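Glutathione S-transferase 2 (Heligmosomoides polygyrus, PDB 1TW9) probably catalyses the conjugation of glutathione with electrophilic substrates, releasing a halide and an S-substituted glutathione, as other sigma-class glutathione transferases do. Local coordinates at residues 12-17 and 62-67; 18-23 and 156-161; 93-98 and 161-166; 119-124 and 171-176; 145-148 and 152-155. One frame throughout, in Å; residues are numbered along the deposited sequence.

How the contacts relate
From the N terminus, 12-17 leads into helix 16-24, and contact 1 closes a loop through the sheet to the start of helix 64-75, within the thioredoxin-like domain. Contact 2 leaves the same helix, 16-24, crosses contact 1 along the chain and reaches helix 155-170, joining that domain to the helical one. Contact 3 opens after contact 1 has closed; it ties helix 82-101 to helix 155-170, crosses contact 2 and shares Ala161 with it. Contact 4, from helix 119-142 to the loop after helix 155-170, crosses both. The short contact 5, just before helix 155-170, is nested inside the loops closed by contacts 2, 3 and 4.

Contact 1: 12-17 and 62-67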
# COMPACT_ATOMS: atom_id res chain seq x y z
N ARG A 12 8.13 -15.06 -10.30
CA ARG A 12 8.53 -14.19 -9.19
C ARG A 12 7.41 -13.18 -9.02
O ARG A 12 6.59 -13.30 -8.13
CB ARG A 12 9.90 -13.50 -9.44
CG ARG A 12 11.04 -14.49 -9.59
CD ARG A 12 12.37 -13.83 -9.81
NE ARG A 12 12.35 -12.96 -11.00
CZ ARG A 12 12.44 -13.41 -12.23
NH1 ARG A 12 12.66 -14.69 -12.42
NH2 ARG A 12 12.43 -12.59 -13.27
N GLY A 13 7.38 -12.17 -9.88
CA GLY A 13 6.26 -11.26 -9.98
C GLY A 13 5.84 -10.68 -8.67
O GLY A 13 6.68 -10.32 -7.85
N ALA A 14 4.53 -10.63 -8.46
CA ALA A 14 3.92 -10.12 -7.26
C ALA A 14 3.98 -11.01 -6.06
O ALA A 14 3.66 -10.57 -4.97
CB ALA A 14 2.45 -9.74 -7.55
N GLY A 15 4.38 -12.28 -6.24
CA GLY A 15 4.46 -13.25 -5.15
C GLY A 15 5.83 -13.28 -4.46
O GLY A 15 5.95 -13.68 -3.33
N GLU A 16 6.86 -12.75 -5.12
CA GLU A 16 8.22 -13.00 -4.72
C GLU A 16 8.60 -12.34 -3.39
O GLU A 16 9.33 -12.92 -2.63
CB GLU A 16 9.18 -12.57 -5.78
CG GLU A 16 10.64 -12.96 -5.59
CD GLU A 16 10.92 -14.44 -5.55
OE1 GLU A 16 10.05 -15.26 -5.89
OE2 GLU A 16 12.08 -14.78 -5.22
N CYS A 17 8.12 -11.13 -3.12
CA CYS A 17 8.54 -10.47 -1.86
C CYS A 17 8.05 -11.31 -0.70
O CYS A 17 8.82 -11.68 0.20
CB CYS A 17 8.07 -9.02 -1.92
SG CYS A 17 8.57 -8.11 -0.45
N ALA A 62 -5.44 -11.24 0.65
CA ALA A 62 -5.04 -10.92 -0.71
C ALA A 62 -4.20 -9.63 -0.71
O ALA A 62 -4.05 -8.97 0.31
CB ALA A 62 -6.23 -10.74 -1.60
N GLN A 63 -3.64 -9.33 -1.87
CA GLN A 63 -2.95 -8.08 -2.19
C GLN A 63 -1.47 -8.17 -1.73
O GLN A 63 -1.15 -8.25 -0.56
CB GLN A 63 -3.63 -6.84 -1.68
CG GLN A 63 -5.03 -6.60 -2.20
CD GLN A 63 -5.04 -6.13 -3.62
OE1 GLN A 63 -6.07 -6.16 -4.27
NE2 GLN A 63 -3.88 -5.73 -4.12
N SER A 64 -0.59 -8.12 -2.73
CA SER A 64 0.85 -8.28 -2.56
C SER A 64 1.45 -7.55 -1.38
O SER A 64 2.08 -8.12 -0.54
CB SER A 64 1.56 -7.75 -3.85
OG SER A 64 2.90 -8.15 -3.76
N GLN A 65 1.29 -6.24 -1.34
CA GLN A 65 1.94 -5.49 -0.29
C GLN A 65 1.26 -5.76 1.07
O GLN A 65 1.92 -5.73 2.09
CB GLN A 65 1.94 -3.99 -0.54
CG GLN A 65 3.02 -3.64 -1.55
CD GLN A 65 3.47 -2.22 -1.67
OE1 GLN A 65 3.02 -1.27 -0.96
NE2 GLN A 65 4.34 -2.02 -2.69
N ALA A 66 -0.04 -6.04 1.09
CA ALA A 66 -0.73 -6.36 2.38
C ALA A 66 -0.17 -7.66 3.00
O ALA A 66 0.02 -7.77 4.18
CB ALA A 66 -2.17 -6.46 2.18
N ILE A 67 0.03 -8.61 2.12
CA ILE A 67 0.63 -9.88 2.42
C ILE A 67 2.06 -9.71 2.97
O ILE A 67 2.40 -10.24 4.04
CB ILE A 67 0.59 -10.79 1.19
CG1 ILE A 67 -0.85 -11.23 0.87
CG2 ILE A 67 1.46 -11.98 1.45
CD1 ILE A 67 -0.91 -11.93 -0.46
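Ser64 and Ala14 meet at a single tight point: the hydroxyl OG of Ser64 lies 2.8 Å from the carbonyl O of Ala14 and is well placed to donate a hydrogen bond to it. The torsion chi1 of -169° sets OG anti to the backbone N of Ser64 and swings it outward from the first turn of helix 64-75 toward the other segment. Ser64 CB follows at 3.7 Å from Ala14 O. Beside this point the packing is loose, the methyl CB of Ala14 staying 4.1 Å from Ser64 OG, and both residues are partly exposed. In the glutathione transferase fold the two segments are the turn leading into helix 16-24 and the turn between strand 59-62 and helix 64-75; in this family both border the groove that takes glutathione, which is absent from this apo structure. Ala14 N is held from its own domain by Tyr8 OH. Behind the contact, Cys17 and Ile67 are buried, Cys17 against Leu159 of helix 155-170 and Ile67 against Leu54 of strand 53-56. Gln63, at the N-cap of helix 64-75, instead faces the dimer interface and packs on Asp93 of the second subunit.

Contact 2: 18-23 and 156-161. Unlike the reference sequence in segment 18-23: Val21 (reference Ile).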
# COMPACT_ATOMS: atom_id res chain seq x y z
N ALA A 18 6.80 -11.77 -0.79
CA ALA A 18 6.30 -12.68 0.24
C ALA A 18 7.22 -13.91 0.44
O ALA A 18 7.53 -14.33 1.59
CB ALA A 18 4.89 -13.01 -0.02
N ARG A 19 7.59 -14.57 -0.68
CA ARG A 19 8.46 -15.74 -0.65
C ARG A 19 9.75 -15.42 -0.01
O ARG A 19 10.33 -16.21 0.75
CB ARG A 19 8.68 -16.29 -2.07
CG ARG A 19 7.41 -16.75 -2.76
CD ARG A 19 7.81 -17.54 -4.00
NE ARG A 19 6.66 -17.87 -4.87
CZ ARG A 19 6.39 -17.25 -6.00
NH1 ARG A 19 7.16 -16.25 -6.44
NH2 ARG A 19 5.38 -17.68 -6.73
N GLN A 20 10.26 -14.21 -0.28
CA GLN A 20 11.51 -13.83 0.34
C GLN A 20 11.40 -13.49 1.86
O GLN A 20 12.33 -13.71 2.61
CB GLN A 20 12.19 -12.77 -0.44
CG GLN A 20 12.60 -13.25 -1.81
CD GLN A 20 13.43 -12.31 -2.57
OE1 GLN A 20 13.91 -11.31 -2.00
NE2 GLN A 20 13.61 -12.57 -3.85
N VAL A 21 10.25 -12.97 2.30
CA VAL A 21 10.00 -12.79 3.73
C VAL A 21 10.02 -14.15 4.42
O VAL A 21 10.63 -14.34 5.44
CB VAL A 21 8.71 -12.02 3.98
CG1 VAL A 21 8.39 -12.00 5.45
CG2 VAL A 21 8.91 -10.54 3.46
N PHE A 22 9.31 -15.09 3.83
CA PHE A 22 9.30 -16.44 4.37
C PHE A 22 10.72 -16.99 4.47
O PHE A 22 11.11 -17.60 5.47
CB PHE A 22 8.47 -17.38 3.47
CG PHE A 22 6.92 -17.32 3.72
CD1 PHE A 22 6.40 -17.40 5.01
CD2 PHE A 22 6.05 -17.10 2.67
CE1 PHE A 22 5.04 -17.36 5.20
CE2 PHE A 22 4.69 -17.09 2.88
CZ PHE A 22 4.19 -17.20 4.14
N ALA A 23 11.50 -16.81 3.40
CA ALA A 23 12.87 -17.32 3.35
C ALA A 23 13.65 -16.68 4.47
O ALA A 23 14.37 -17.38 5.21
CB ALA A 23 13.54 -17.04 2.00
N VAL A 156 10.81 -3.97 2.58
CA VAL A 156 11.02 -3.01 1.43
C VAL A 156 12.47 -3.14 0.92
O VAL A 156 12.72 -2.99 -0.27
CB VAL A 156 10.65 -1.54 1.69
CG1 VAL A 156 11.69 -0.83 2.63
CG2 VAL A 156 10.50 -0.81 0.37
N ASP A 157 13.45 -3.44 1.78
CA ASP A 157 14.79 -3.78 1.27
C ASP A 157 14.73 -4.96 0.27
O ASP A 157 15.34 -4.92 -0.80
CB ASP A 157 15.72 -4.19 2.39
CG ASP A 157 16.08 -3.07 3.29
OD1 ASP A 157 16.57 -1.98 2.82
OD2 ASP A 157 15.93 -3.28 4.55
N LEU A 158 14.00 -6.01 0.64
CA LEU A 158 13.75 -7.16 -0.22
C LEU A 158 13.08 -6.79 -1.52
O LEU A 158 13.49 -7.30 -2.59
CB LEU A 158 12.94 -8.31 0.46
CG LEU A 158 13.47 -8.88 1.73
CD1 LEU A 158 12.50 -9.77 2.36
CD2 LEU A 158 14.75 -9.51 1.50
N LEU A 159 12.05 -5.95 -1.48
CA LEU A 159 11.29 -5.61 -2.66
C LEU A 159 12.20 -4.78 -3.63
O LEU A 159 12.22 -5.06 -4.84
CB LEU A 159 10.12 -4.79 -2.17
CG LEU A 159 9.12 -4.29 -3.17
CD1 LEU A 159 8.42 -5.49 -3.80
CD2 LEU A 159 8.14 -3.38 -2.54
N VAL A 160 12.88 -3.80 -3.08
CA VAL A 160 13.77 -2.94 -3.89
C VAL A 160 14.91 -3.72 -4.50
O VAL A 160 15.11 -3.63 -5.76
CB VAL A 160 14.20 -1.68 -3.14
CG1 VAL A 160 15.23 -0.85 -3.98
CG2 VAL A 160 12.93 -0.78 -2.88
N ALA A 161 15.61 -4.53 -3.69
CA ALA A 161 16.81 -5.23 -4.12
C ALA A 161 16.42 -6.21 -5.23
O ALA A 161 17.12 -6.38 -6.20
CB ALA A 161 17.47 -5.99 -2.97
O HOH W 1 11.29 -9.32 -3.08
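Gln20 NE2 is gripped by two carboxylates, hydrogen-bonding Glu16 OE2 one turn back on its own helix and Glu162 OE2 on the helix it faces. With the amide nitrogen fixed this way, its OE1 comes over the flank of Leu158, 4.0 Å from Leu158 CB and equally far from CD2. A water spans the same gap weakly, donating to Gln20 OE1 at 3.5 Å and to Leu158 O at 3.0 Å. The rest of the contact is apolar. Leu158 drives its CD1 branch between residues of helix 16-24, where it lies 3.8 Å from Val21 CG2 and 3.9 Å from Gln20 C. The two branches of the leucine thus divide the work, CD1 going to the valine and the helix backbone, CD2 to the glutamine amide. Gln20 reaches past Leu158 in the opposite direction because its CG is anti to the carbonyl carbon (chi1 -65°) and its chain stays extended beyond it. Val21, by contrast, crosses the leucine at about a right angle. Ile188 and Ile194 pack on Leu158 as well, and Leu71 on Val21. Helix 16-24 belongs to the thioredoxin-like domain and helix 155-170 to the helical domain, so these residues form part of the buried interdomain interface of the glutathione transferase fold. By giving its N-H groups to Glu16 and Glu162, the amide bridges the two helices along a polar rim beside the apolar wedge of Leu158 and Val21, while Arg201, paired with both glutamates, probably balances their charge.

Contact 3: 93-98 and 161-166; sequences DAYTDY and AEHVAD
The imidazole of His163 is met on one face and at one edge by two tyrosines that stand one turn apart on helix 82-101. Over the face comes the edge of Tyr95, in a T-shaped pair with ring centroids 5.3 Å apart and planes at 71°; Tyr95 CE1 makes the near approach, 3.6 Å from His163 CG. At the edge, in the imidazole plane, sits the hydroxyl of Tyr98, whose OH is only 2.6 Å from His163 NE2. Either partner could be the donor of this hydrogen bond. NE2 also lies in the plane of the Tyr98 ring, so the phenol and the imidazole approach edge to edge from opposite directions, with their planes steeply inclined at 79°. The three side chains form an aromatic cluster inside the helical domain of the glutathione transferase fold, filling the gap between helices 82-101 and 155-170, whose backbones stay well apart: the nearest CA pair, Tyr95 CA and His163 CA, is separated by 9.5 Å. His163 reaches across with CG anti to its backbone N (chi1 179°), which extends the ring from helix 155-170 toward the two phenols. Its CB also lies against the Tyr95 edge, 3.7 Å from Tyr95 CE1. The buried Tyr98 hydroxyl has a second hydrogen-bond partner, Tyr174 OH, and the Tyr98 ring stacks on Phe132. Phe132, of helix 119-142, also packs on Tyr95, and Met102, just past the end of helix 82-101, touches His163.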
# COMPACT_ATOMS: atom_id res chain seq x y z
N ASP A 93 5.34 2.18 -1.22
CA ASP A 93 4.35 2.89 -2.03
C ASP A 93 5.02 3.73 -3.14
O ASP A 93 4.51 3.85 -4.23
CB ASP A 93 3.64 3.85 -1.17
CG ASP A 93 2.49 3.26 -0.44
OD1 ASP A 93 2.06 2.13 -0.83
OD2 ASP A 93 1.90 3.93 0.48
N ALA A 94 6.12 4.36 -2.82
CA ALA A 94 6.92 5.04 -3.87
C ALA A 94 7.35 4.06 -4.93
O ALA A 94 7.37 4.38 -6.12
CB ALA A 94 8.12 5.72 -3.27
N TYR A 95 7.67 2.82 -4.53
CA TYR A 95 8.05 1.77 -5.49
C TYR A 95 6.88 1.55 -6.45
O TYR A 95 7.04 1.48 -7.69
CB TYR A 95 8.42 0.46 -4.74
CG TYR A 95 8.61 -0.70 -5.66
CD1 TYR A 95 9.73 -0.76 -6.52
CD2 TYR A 95 7.70 -1.74 -5.70
CE1 TYR A 95 9.88 -1.85 -7.36
CE2 TYR A 95 7.84 -2.79 -6.53
CZ TYR A 95 8.93 -2.83 -7.38
OH TYR A 95 9.06 -3.90 -8.20
N THR A 96 5.69 1.33 -5.88
CA THR A 96 4.49 1.11 -6.65
C THR A 96 4.27 2.20 -7.68
O THR A 96 3.91 1.91 -8.82
CB THR A 96 3.27 1.02 -5.72
OG1 THR A 96 3.40 -0.15 -4.96
CG2 THR A 96 1.94 0.81 -6.48
N ASP A 97 4.40 3.46 -7.25
CA ASP A 97 4.27 4.58 -8.18
C ASP A 97 5.28 4.52 -9.31
O ASP A 97 4.94 4.67 -10.49
CB ASP A 97 4.48 5.91 -7.44
CG ASP A 97 3.34 6.24 -6.50
OD1 ASP A 97 2.23 5.69 -6.69
OD2 ASP A 97 3.46 7.06 -5.55
N TYR A 98 6.54 4.31 -8.97
CA TYR A 98 7.56 4.12 -9.96
C TYR A 98 7.22 3.01 -10.95
O TYR A 98 7.35 3.23 -12.18
CB TYR A 98 8.92 3.89 -9.28
CG TYR A 98 9.85 3.04 -10.02
CD1 TYR A 98 10.60 3.54 -11.10
CD2 TYR A 98 10.06 1.72 -9.63
CE1 TYR A 98 11.48 2.75 -11.77
CE2 TYR A 98 10.92 0.92 -10.26
CZ TYR A 98 11.68 1.45 -11.33
OH TYR A 98 12.55 0.65 -12.02
N ALA A 161 15.61 -4.53 -3.69
CA ALA A 161 16.81 -5.23 -4.12
C ALA A 161 16.42 -6.21 -5.23
O ALA A 161 17.12 -6.38 -6.20
CB ALA A 161 17.47 -5.99 -2.97
N GLU A 162 15.27 -6.86 -5.10
CA GLU A 162 14.88 -7.82 -6.13
C GLU A 162 14.57 -7.16 -7.45
O GLU A 162 14.97 -7.63 -8.51
CB GLU A 162 13.67 -8.64 -5.63
CG GLU A 162 13.09 -9.61 -6.66
CD GLU A 162 13.97 -10.85 -6.95
OE1 GLU A 162 13.78 -11.43 -8.05
OE2 GLU A 162 14.90 -11.24 -6.17
N HIS A 163 13.93 -5.99 -7.41
CA HIS A 163 13.62 -5.26 -8.60
C HIS A 163 14.92 -4.80 -9.27
O HIS A 163 15.08 -4.96 -10.46
CB HIS A 163 12.74 -4.04 -8.29
CG HIS A 163 12.41 -3.24 -9.51
ND1 HIS A 163 11.65 -3.73 -10.56
CD2 HIS A 163 12.85 -2.02 -9.91
CE1 HIS A 163 11.60 -2.83 -11.51
NE2 HIS A 163 12.32 -1.78 -11.15
N VAL A 164 15.82 -4.26 -8.49
CA VAL A 164 17.08 -3.75 -8.99
C VAL A 164 17.92 -4.87 -9.64
O VAL A 164 18.50 -4.67 -10.70
CB VAL A 164 17.82 -2.96 -7.85
CG1 VAL A 164 19.25 -2.58 -8.29
CG2 VAL A 164 17.02 -1.73 -7.49
N ALA A 165 17.92 -6.06 -9.03
CA ALA A 165 18.61 -7.22 -9.57
C ALA A 165 18.03 -7.63 -10.90
O ALA A 165 18.74 -7.86 -11.89
CB ALA A 165 18.54 -8.41 -8.58
N ASP A 166 16.72 -7.69 -10.93
CA ASP A 166 16.00 -8.04 -12.11
C ASP A 166 16.23 -7.06 -13.24
O ASP A 166 16.58 -7.47 -14.36
CB ASP A 166 14.53 -8.04 -11.81
CG ASP A 166 13.68 -8.41 -13.01
OD1 ASP A 166 14.11 -9.16 -13.90
OD2 ASP A 166 12.52 -7.96 -13.12

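Contact 4: 119-124 and 171-176. Unlike the reference sequence in segment 119-124: Pro120 (reference Leu).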
# COMPACT_ATOMS: atom_id res chain seq x y z
N LYS A 119 13.23 0.63 -27.06
CA LYS A 119 12.65 1.97 -27.06
C LYS A 119 12.12 2.35 -25.65
O LYS A 119 12.51 3.40 -25.13
CB LYS A 119 11.56 2.10 -28.12
CG LYS A 119 10.73 3.40 -28.07
CD LYS A 119 11.29 4.48 -29.02
CE LYS A 119 10.23 5.49 -29.41
NZ LYS A 119 9.72 5.26 -30.80
N PRO A 120 11.20 1.55 -25.08
CA PRO A 120 10.85 1.69 -23.65
C PRO A 120 12.06 1.88 -22.70
O PRO A 120 12.00 2.75 -21.81
CB PRO A 120 10.09 0.39 -23.33
CG PRO A 120 9.51 -0.07 -24.67
CD PRO A 120 10.35 0.54 -25.75
N LYS A 121 13.13 1.10 -22.87
CA LYS A 121 14.36 1.28 -22.09
C LYS A 121 14.70 2.75 -21.97
O LYS A 121 14.71 3.34 -20.88
CB LYS A 121 15.53 0.56 -22.76
CG LYS A 121 16.90 0.62 -22.07
CD LYS A 121 18.03 0.43 -23.12
CE LYS A 121 19.28 -0.33 -22.62
NZ LYS A 121 20.42 0.52 -22.09
N THR A 122 14.94 3.35 -23.12
CA THR A 122 15.41 4.71 -23.15
C THR A 122 14.30 5.73 -22.88
O THR A 122 14.55 6.80 -22.31
CB THR A 122 16.18 5.00 -24.48
OG1 THR A 122 16.50 6.39 -24.56
CG2 THR A 122 15.33 4.75 -25.72
N ASP A 123 13.07 5.42 -23.28
CA ASP A 123 11.99 6.40 -23.18
C ASP A 123 11.31 6.40 -21.83
O ASP A 123 10.92 7.47 -21.35
CB ASP A 123 10.99 6.22 -24.33
CG ASP A 123 11.55 6.72 -25.68
OD1 ASP A 123 12.74 7.11 -25.73
OD2 ASP A 123 10.88 6.76 -26.74
N VAL A 124 11.18 5.24 -21.20
CA VAL A 124 10.46 5.18 -19.93
C VAL A 124 11.34 4.64 -18.79
O VAL A 124 11.39 5.25 -17.72
CB VAL A 124 9.08 4.43 -20.03
CG1 VAL A 124 8.44 4.59 -21.41
CG2 VAL A 124 9.17 2.96 -19.65
N VAL A 171 18.91 -4.93 -18.19
CA VAL A 171 19.47 -3.70 -18.67
C VAL A 171 20.65 -3.35 -17.79
O VAL A 171 20.46 -2.65 -16.76
CB VAL A 171 18.41 -2.61 -18.61
CG1 VAL A 171 18.98 -1.25 -19.02
CG2 VAL A 171 17.18 -2.99 -19.50
N PRO A 172 21.86 -3.83 -18.14
CA PRO A 172 23.06 -3.58 -17.33
C PRO A 172 23.26 -2.13 -16.90
O PRO A 172 23.72 -1.90 -15.77
CB PRO A 172 24.19 -4.02 -18.24
CG PRO A 172 23.61 -5.11 -19.02
CD PRO A 172 22.17 -4.71 -19.28
N GLU A 173 22.90 -1.16 -17.75
CA GLU A 173 23.10 0.26 -17.44
C GLU A 173 22.15 0.78 -16.36
O GLU A 173 22.26 1.89 -15.90
CB GLU A 173 23.19 1.16 -18.72
CG GLU A 173 21.93 1.80 -19.29
CD GLU A 173 22.22 2.75 -20.48
OE1 GLU A 173 22.20 2.27 -21.66
OE2 GLU A 173 22.48 3.99 -20.29
N TYR A 174 21.19 -0.03 -15.93
CA TYR A 174 20.20 0.41 -14.93
C TYR A 174 20.83 1.00 -13.68
O TYR A 174 20.33 1.95 -13.12
CB TYR A 174 19.28 -0.76 -14.59
CG TYR A 174 18.15 -0.45 -13.62
CD1 TYR A 174 16.94 0.01 -14.05
CD2 TYR A 174 18.31 -0.66 -12.28
CE1 TYR A 174 15.92 0.31 -13.15
CE2 TYR A 174 17.32 -0.40 -11.38
CZ TYR A 174 16.13 0.13 -11.83
OH TYR A 174 15.10 0.45 -10.97
N ILE A 175 21.91 0.37 -13.24
CA ILE A 175 22.57 0.72 -12.03
C ILE A 175 23.70 1.74 -12.15
O ILE A 175 24.26 2.22 -11.13
CB ILE A 175 23.04 -0.64 -11.43
CG1 ILE A 175 22.98 -0.58 -9.94
CG2 ILE A 175 24.27 -1.15 -12.06
CD1 ILE A 175 21.65 -0.07 -9.42
N GLU A 176 23.97 2.14 -13.38
CA GLU A 176 25.02 3.09 -13.60
C GLU A 176 24.52 4.43 -13.05
O GLU A 176 23.39 4.85 -13.34
CB GLU A 176 25.39 3.18 -15.07
CG GLU A 176 26.06 1.93 -15.61
CD GLU A 176 26.48 2.01 -17.07
OE1 GLU A 176 26.39 3.12 -17.65
OE2 GLU A 176 26.98 0.99 -17.63
O HOH W 2 22.57 -1.21 -20.60
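At the outer end of the helical domain, Lys121 in the first turns of helix 119-142 reaches across to Val171 and Glu173, in the loop that follows helix 155-170. The charged end makes a salt bridge, with Lys121 NZ 2.5 Å from Glu173 OE1, an unusually short separation whose exact value is doubtful for a partly exposed lysine. The lysine meets the glutamate at about a right angle, which also brings NZ to 3.4 Å from Glu173 CG. A water supports the same ammonium: it accepts from Lys121 NZ at 3.1 Å and from the backbone N of Glu173 at 2.9 Å, tying the side chain to the loop by a second route. Before that, the methylenes pass obliquely over Val171, whose CG1 lies 3.7 Å from Lys121 CE. The chain leaves the helix with CG anti to the backbone N, then bends at its last two torsions (chi4 -94°), turning NZ over the valine toward the carboxylate. The touching residues are partly exposed, so solvent probably screens part of the charge attraction. Deeper in, the loop is held by Arg129 of the same helix, which bonds the carbonyls of Glu173 and Tyr174, while Leu125 packs on Val171. This is a surface salt bridge with an apolar underside, joining the start of one helix to an interhelical loop of the all-helical C-terminal domain of a glutathione transferase.

Contact 5: 145-148 and 152-155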
# COMPACT_ATOMS: atom_id res chain seq x y z
N SER A 145 23.39 2.17 8.31
CA SER A 145 23.29 0.74 8.47
C SER A 145 23.44 -0.05 7.18
O SER A 145 23.77 -1.24 7.23
CB SER A 145 21.94 0.40 9.10
OG SER A 145 20.87 0.61 8.20
N GLY A 146 23.17 0.59 6.08
CA GLY A 146 23.10 -0.06 4.77
C GLY A 146 21.73 -0.51 4.31
O GLY A 146 21.58 -0.92 3.20
N PHE A 147 20.75 -0.40 5.20
CA PHE A 147 19.35 -0.65 4.91
C PHE A 147 18.61 0.60 4.60
O PHE A 147 19.14 1.73 4.81
CB PHE A 147 18.67 -1.40 6.07
CG PHE A 147 19.39 -2.66 6.44
CD1 PHE A 147 20.13 -2.72 7.60
CD2 PHE A 147 19.39 -3.75 5.60
CE1 PHE A 147 20.83 -3.85 7.92
CE2 PHE A 147 20.13 -4.90 5.90
CZ PHE A 147 20.81 -4.98 7.08
N LEU A 148 17.43 0.46 4.03
CA LEU A 148 16.61 1.62 3.66
C LEU A 148 16.10 2.38 4.88
O LEU A 148 16.12 3.61 4.88
CB LEU A 148 15.52 1.22 2.72
CG LEU A 148 15.96 0.99 1.27
CD1 LEU A 148 14.90 0.34 0.51
CD2 LEU A 148 16.31 2.34 0.67
N LYS A 152 18.00 -2.64 10.55
CA LYS A 152 17.79 -4.03 10.26
C LYS A 152 17.05 -4.16 8.96
O LYS A 152 16.37 -3.24 8.49
CB LYS A 152 16.98 -4.61 11.39
CG LYS A 152 16.63 -6.04 11.32
CD LYS A 152 15.71 -6.35 12.50
CE LYS A 152 15.34 -7.86 12.57
NZ LYS A 152 14.24 -8.23 13.51
N ILE A 153 17.22 -5.29 8.33
CA ILE A 153 16.61 -5.56 7.05
C ILE A 153 15.11 -5.51 7.19
O ILE A 153 14.54 -5.95 8.25
CB ILE A 153 17.08 -6.94 6.56
CG1 ILE A 153 16.65 -7.23 5.11
CG2 ILE A 153 16.59 -8.05 7.44
CD1 ILE A 153 17.36 -8.39 4.39
N SER A 154 14.44 -4.99 6.16
CA SER A 154 12.97 -4.96 6.18
C SER A 154 12.46 -5.48 4.84
O SER A 154 13.23 -5.57 3.85
CB SER A 154 12.41 -3.59 6.40
OG SER A 154 12.74 -2.72 5.33
N TRP A 155 11.16 -5.65 4.78
CA TRP A 155 10.55 -6.21 3.50
C TRP A 155 10.72 -5.25 2.33
O TRP A 155 10.82 -5.73 1.15
CB TRP A 155 9.09 -6.54 3.70
CG TRP A 155 8.18 -5.41 4.05
CD1 TRP A 155 7.96 -4.84 5.30
CD2 TRP A 155 7.23 -4.79 3.17
NE1 TRP A 155 6.95 -3.89 5.21
CE2 TRP A 155 6.53 -3.81 3.91
CE3 TRP A 155 7.00 -4.88 1.80
CZ2 TRP A 155 5.56 -2.98 3.33
CZ3 TRP A 155 6.01 -4.07 1.26
CH2 TRP A 155 5.31 -3.15 2.01
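Phe147 and Ile153 face each other across the two legs of a tight loop before helix 155-170, with Phe147 CA and Ile153 CA 6.0 Å apart. The phenyl ring lays one face over the opposite backbone, at the peptide joining Lys152 to Ile153. Ile153 N sits 3.6 Å above the ring plane, over its centre, while Lys152 C lies nearer the rim. Along the CD2-CE2 side of the ring, Phe147 CE2 touches Ile153 CB at 3.7 Å. With CG beside the backbone N (chi1 -54°), the ring folds back over the Lys152-Ile153 peptide. Phe147 N donates to Ser145 OG at 3.2 Å, with an N-H...O angle of 163°, making an ST turn; Ser145 OG also bonds Gly150 O across the bend. Lys152 extends away from the ring and gives its NZ to Gly76 O. On the other leg, Ser154 is the N-cap of helix 155-170, and its N is held by Asp157 OD2, one half of a capping box. Asp157 OD1 takes the N of Leu148. Ile153, just before the cap, packs on Leu158 as a hydrophobic staple, a feature well known at this helix in glutathione transferases. The loop is thereby clamped twice, by an aspartate accepting from both legs and by an aromatic face shielding the peptide that leads into the cap.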